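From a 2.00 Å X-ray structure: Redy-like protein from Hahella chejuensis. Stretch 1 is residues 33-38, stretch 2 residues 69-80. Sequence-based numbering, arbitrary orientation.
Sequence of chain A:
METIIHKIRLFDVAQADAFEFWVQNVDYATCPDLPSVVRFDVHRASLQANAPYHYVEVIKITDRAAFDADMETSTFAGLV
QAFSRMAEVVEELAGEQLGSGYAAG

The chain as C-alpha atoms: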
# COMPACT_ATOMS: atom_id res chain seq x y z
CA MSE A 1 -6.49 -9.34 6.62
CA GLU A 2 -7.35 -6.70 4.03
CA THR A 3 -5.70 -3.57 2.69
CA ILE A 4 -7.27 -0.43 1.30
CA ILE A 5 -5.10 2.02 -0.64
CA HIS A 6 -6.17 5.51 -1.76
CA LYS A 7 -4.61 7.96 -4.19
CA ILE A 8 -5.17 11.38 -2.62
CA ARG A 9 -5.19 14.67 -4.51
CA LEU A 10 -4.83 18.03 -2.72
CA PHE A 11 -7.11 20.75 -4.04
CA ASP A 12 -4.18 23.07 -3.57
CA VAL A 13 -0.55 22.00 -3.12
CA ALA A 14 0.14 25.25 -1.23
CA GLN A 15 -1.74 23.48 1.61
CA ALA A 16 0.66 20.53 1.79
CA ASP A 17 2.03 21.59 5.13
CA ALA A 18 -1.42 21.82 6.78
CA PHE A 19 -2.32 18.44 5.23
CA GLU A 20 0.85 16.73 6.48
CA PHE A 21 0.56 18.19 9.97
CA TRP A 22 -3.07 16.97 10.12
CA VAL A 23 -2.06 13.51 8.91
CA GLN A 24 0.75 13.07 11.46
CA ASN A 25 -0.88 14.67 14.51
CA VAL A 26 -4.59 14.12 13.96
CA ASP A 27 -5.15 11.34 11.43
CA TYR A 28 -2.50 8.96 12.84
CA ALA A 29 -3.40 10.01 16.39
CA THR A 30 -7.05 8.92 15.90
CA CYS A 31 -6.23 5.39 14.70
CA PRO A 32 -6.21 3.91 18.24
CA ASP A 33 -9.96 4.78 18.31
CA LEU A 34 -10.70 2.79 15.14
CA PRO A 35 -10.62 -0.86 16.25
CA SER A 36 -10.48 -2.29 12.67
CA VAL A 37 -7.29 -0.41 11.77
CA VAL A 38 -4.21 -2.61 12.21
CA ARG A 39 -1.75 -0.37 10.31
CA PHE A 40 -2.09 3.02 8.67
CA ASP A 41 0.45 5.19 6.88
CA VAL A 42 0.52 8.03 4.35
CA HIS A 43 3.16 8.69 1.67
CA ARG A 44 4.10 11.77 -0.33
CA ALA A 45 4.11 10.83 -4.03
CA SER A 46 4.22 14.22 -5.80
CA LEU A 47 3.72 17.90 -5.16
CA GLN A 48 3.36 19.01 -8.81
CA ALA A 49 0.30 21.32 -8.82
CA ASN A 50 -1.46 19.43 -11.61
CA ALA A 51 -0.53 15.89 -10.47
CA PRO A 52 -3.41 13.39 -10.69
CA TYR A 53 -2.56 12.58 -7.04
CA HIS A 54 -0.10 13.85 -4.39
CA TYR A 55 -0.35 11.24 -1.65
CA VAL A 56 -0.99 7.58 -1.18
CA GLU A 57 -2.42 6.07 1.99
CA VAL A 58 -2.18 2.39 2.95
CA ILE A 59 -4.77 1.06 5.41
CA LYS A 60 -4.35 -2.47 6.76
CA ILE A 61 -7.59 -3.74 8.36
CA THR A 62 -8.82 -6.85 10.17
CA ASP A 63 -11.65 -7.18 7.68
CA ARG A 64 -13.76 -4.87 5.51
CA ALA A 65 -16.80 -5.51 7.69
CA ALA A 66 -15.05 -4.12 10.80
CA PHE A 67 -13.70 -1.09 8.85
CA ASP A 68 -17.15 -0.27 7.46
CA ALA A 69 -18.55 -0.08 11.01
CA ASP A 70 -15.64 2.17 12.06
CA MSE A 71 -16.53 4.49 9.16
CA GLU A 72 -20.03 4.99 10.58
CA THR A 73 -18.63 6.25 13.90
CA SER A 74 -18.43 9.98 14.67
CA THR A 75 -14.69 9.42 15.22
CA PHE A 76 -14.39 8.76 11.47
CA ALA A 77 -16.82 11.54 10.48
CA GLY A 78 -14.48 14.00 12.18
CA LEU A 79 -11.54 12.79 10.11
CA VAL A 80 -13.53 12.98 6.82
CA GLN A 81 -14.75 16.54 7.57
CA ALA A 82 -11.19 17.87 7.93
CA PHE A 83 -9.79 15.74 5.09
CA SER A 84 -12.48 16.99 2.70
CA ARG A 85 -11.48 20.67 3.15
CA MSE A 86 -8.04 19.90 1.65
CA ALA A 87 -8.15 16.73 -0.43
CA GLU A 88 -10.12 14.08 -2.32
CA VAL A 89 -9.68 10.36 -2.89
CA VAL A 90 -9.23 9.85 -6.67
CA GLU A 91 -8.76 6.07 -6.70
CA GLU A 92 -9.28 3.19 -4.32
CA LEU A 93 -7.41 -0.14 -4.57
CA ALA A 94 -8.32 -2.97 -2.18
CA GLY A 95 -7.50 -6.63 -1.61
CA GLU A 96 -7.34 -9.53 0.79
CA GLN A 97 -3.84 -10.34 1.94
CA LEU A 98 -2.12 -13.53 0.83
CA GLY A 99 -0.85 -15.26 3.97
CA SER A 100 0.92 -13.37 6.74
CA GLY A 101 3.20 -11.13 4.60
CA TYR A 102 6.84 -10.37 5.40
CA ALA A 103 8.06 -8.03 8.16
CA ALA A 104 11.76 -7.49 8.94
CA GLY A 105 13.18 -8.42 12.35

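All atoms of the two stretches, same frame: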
# COMPACT_ATOMS: atom_id res chain seq x y z
N ASP A 33 -8.51 4.77 18.07
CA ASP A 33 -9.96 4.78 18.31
C ASP A 33 -10.76 4.07 17.22
O ASP A 33 -11.99 4.01 17.29
CB ASP A 33 -10.49 6.22 18.43
CG ASP A 33 -10.01 6.93 19.69
OD1 ASP A 33 -9.48 6.26 20.60
OD2 ASP A 33 -10.18 8.18 19.76
N LEU A 34 -10.06 3.54 16.22
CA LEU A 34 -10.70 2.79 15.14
C LEU A 34 -10.24 1.35 15.25
O LEU A 34 -9.17 1.00 14.77
CB LEU A 34 -10.35 3.40 13.78
CG LEU A 34 -10.65 4.88 13.57
CD1 LEU A 34 -10.01 5.38 12.26
CD2 LEU A 34 -12.14 5.19 13.59
N PRO A 35 -11.04 0.50 15.93
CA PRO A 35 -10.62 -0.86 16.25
C PRO A 35 -10.22 -1.72 15.05
O PRO A 35 -9.38 -2.59 15.20
CB PRO A 35 -11.84 -1.46 16.97
CG PRO A 35 -12.66 -0.30 17.40
CD PRO A 35 -12.39 0.81 16.43
N SER A 36 -10.82 -1.50 13.87
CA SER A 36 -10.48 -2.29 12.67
C SER A 36 -9.14 -1.97 12.03
O SER A 36 -8.63 -2.76 11.22
CB SER A 36 -11.56 -2.12 11.61
OG SER A 36 -11.57 -0.80 11.12
N VAL A 37 -8.56 -0.82 12.37
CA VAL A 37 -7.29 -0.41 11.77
C VAL A 37 -6.10 -1.07 12.46
O VAL A 37 -5.83 -0.81 13.64
CB VAL A 37 -7.12 1.13 11.74
CG1 VAL A 37 -5.83 1.52 11.02
CG2 VAL A 37 -8.32 1.78 11.07
N VAL A 38 -5.40 -1.92 11.72
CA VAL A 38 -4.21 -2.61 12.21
C VAL A 38 -2.93 -1.82 11.90
O VAL A 38 -1.98 -1.79 12.71
CB VAL A 38 -4.13 -4.03 11.58
CG1 VAL A 38 -2.86 -4.76 12.02
CG2 VAL A 38 -5.39 -4.85 11.92
N ALA A 69 -17.96 -0.52 9.74
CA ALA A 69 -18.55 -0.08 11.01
C ALA A 69 -17.80 1.13 11.57
O ALA A 69 -18.43 2.12 11.99
CB ALA A 69 -18.56 -1.24 12.02
N ASP A 70 -16.47 1.07 11.57
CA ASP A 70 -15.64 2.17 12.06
C ASP A 70 -15.89 3.45 11.29
O ASP A 70 -15.78 4.53 11.85
CB ASP A 70 -14.15 1.83 11.99
CG ASP A 70 -13.70 0.89 13.09
OD1 ASP A 70 -14.50 0.65 14.03
OD2 ASP A 70 -12.57 0.38 13.02
N MSE A 71 -16.23 3.32 10.00
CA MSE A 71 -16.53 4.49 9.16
C MSE A 71 -17.82 5.19 9.55
O MSE A 71 -17.99 6.39 9.30
CB MSE A 71 -16.59 4.09 7.69
CG MSE A 71 -15.25 3.88 7.01
SE MSE A 71 -15.51 3.43 5.13
CE MSE A 71 -16.09 5.19 4.48
N GLU A 72 -18.74 4.44 10.17
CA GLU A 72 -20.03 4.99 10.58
C GLU A 72 -19.97 5.67 11.95
O GLU A 72 -20.96 6.26 12.39
CB GLU A 72 -21.12 3.90 10.56
CG GLU A 72 -21.22 3.09 9.27
CD GLU A 72 -21.93 3.82 8.13
OE1 GLU A 72 -22.34 3.14 7.16
OE2 GLU A 72 -22.09 5.07 8.21
N THR A 73 -18.82 5.59 12.61
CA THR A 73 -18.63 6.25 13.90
C THR A 73 -18.44 7.75 13.69
O THR A 73 -18.09 8.19 12.60
CB THR A 73 -17.41 5.70 14.67
OG1 THR A 73 -16.20 5.96 13.93
CG2 THR A 73 -17.55 4.20 14.93
N SER A 74 -18.66 8.54 14.73
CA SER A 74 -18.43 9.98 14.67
C SER A 74 -16.93 10.30 14.76
O SER A 74 -16.50 11.40 14.43
CB SER A 74 -19.18 10.69 15.80
OG SER A 74 -18.69 10.27 17.06
N THR A 75 -16.15 9.33 15.24
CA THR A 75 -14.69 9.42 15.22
C THR A 75 -14.22 9.58 13.76
O THR A 75 -13.44 10.49 13.45
CB THR A 75 -14.05 8.15 15.83
OG1 THR A 75 -14.56 7.94 17.16
CG2 THR A 75 -12.52 8.26 15.86
N PHE A 76 -14.72 8.71 12.89
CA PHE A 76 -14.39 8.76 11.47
C PHE A 76 -14.95 10.00 10.79
O PHE A 76 -14.27 10.63 9.99
CB PHE A 76 -14.86 7.49 10.76
CG PHE A 76 -14.27 7.31 9.39
CD1 PHE A 76 -12.99 6.78 9.23
CD2 PHE A 76 -14.99 7.66 8.26
CE1 PHE A 76 -12.44 6.62 7.98
CE2 PHE A 76 -14.45 7.49 7.00
CZ PHE A 76 -13.17 6.97 6.86
N ALA A 77 -16.18 10.38 11.11
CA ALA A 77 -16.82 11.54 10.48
C ALA A 77 -16.00 12.80 10.70
O ALA A 77 -15.97 13.69 9.84
CB ALA A 77 -18.25 11.72 11.01
N GLY A 78 -15.33 12.87 11.85
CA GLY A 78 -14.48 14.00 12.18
C GLY A 78 -13.21 14.06 11.34
O GLY A 78 -12.73 15.13 10.98
N LEU A 79 -12.66 12.89 11.03
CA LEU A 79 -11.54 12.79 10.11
C LEU A 79 -11.93 13.21 8.69
O LEU A 79 -11.29 14.08 8.10
CB LEU A 79 -10.97 11.36 10.12
CG LEU A 79 -10.35 10.85 11.42
CD1 LEU A 79 -9.90 9.40 11.22
CD2 LEU A 79 -9.17 11.73 11.87
N VAL A 80 -12.98 12.60 8.14
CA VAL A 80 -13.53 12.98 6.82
C VAL A 80 -13.80 14.49 6.66
O VAL A 80 -13.43 15.08 5.63
CB VAL A 80 -14.79 12.17 6.46
CG1 VAL A 80 -15.39 12.67 5.15
CG2 VAL A 80 -14.45 10.70 6.35

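A recurring device in protein folds is the buried carboxylate that pins a loop to a helix by accepting a hydrogen bond from a backbone amide of a turn, and Asp70 of this Redy-like protein is a compact example. Its side chain leaves the helix toward the loop, with chi1 in the m well, and OD2 accepts two hydrogen bonds from one residue. The backbone contributes Ser36 N, 2.7 Å from Asp70 OD2 with an N-H...acceptor angle of 157°; the side chain contributes Ser36 OG, 2.4 Å from the same Asp70 OD2, a very short bond. Serine suits the site because its p rotamer brings the hydroxyl round to the acceptor already bound by its own amide.

The donors belong to a type I beta turn from Leu34 to Val37, closed by the bond from Val37 N to Leu34 O at 3.1 Å. Pro35, with phi at -58°, fits the second position of such a turn. It has no amide hydrogen to offer, so Pro35 N remains 3.3 Å from Asp70 OD2 without bonding, while its ring carbon CD packs 3.2 Å from Asp70 OD1.

Beyond the carboxylate, Thr73 organizes the helical side. Its OG1 donates to Asp70 O at 2.6 Å and accepts from Phe76 N, with OG1 and N 3.3 Å apart, thereby capping the next helix. Threonine can do both because a hydroxyl is donor and acceptor at once.

Apolar packing completes the contact through Leu34, which is buried and covered almost as extensively as Asp70. Its CD2 meets Thr75 CG2 at 3.8 Å, while its CD1 lies 4.2 Å from Leu79 CD1 and 4.5 Å from Phe76 CD1, at the edge of the aromatic ring. A branched leucine can thus touch several helix residues. At the exposed margin, Asp33 CB rests 3.9 Å from Thr75 CG2.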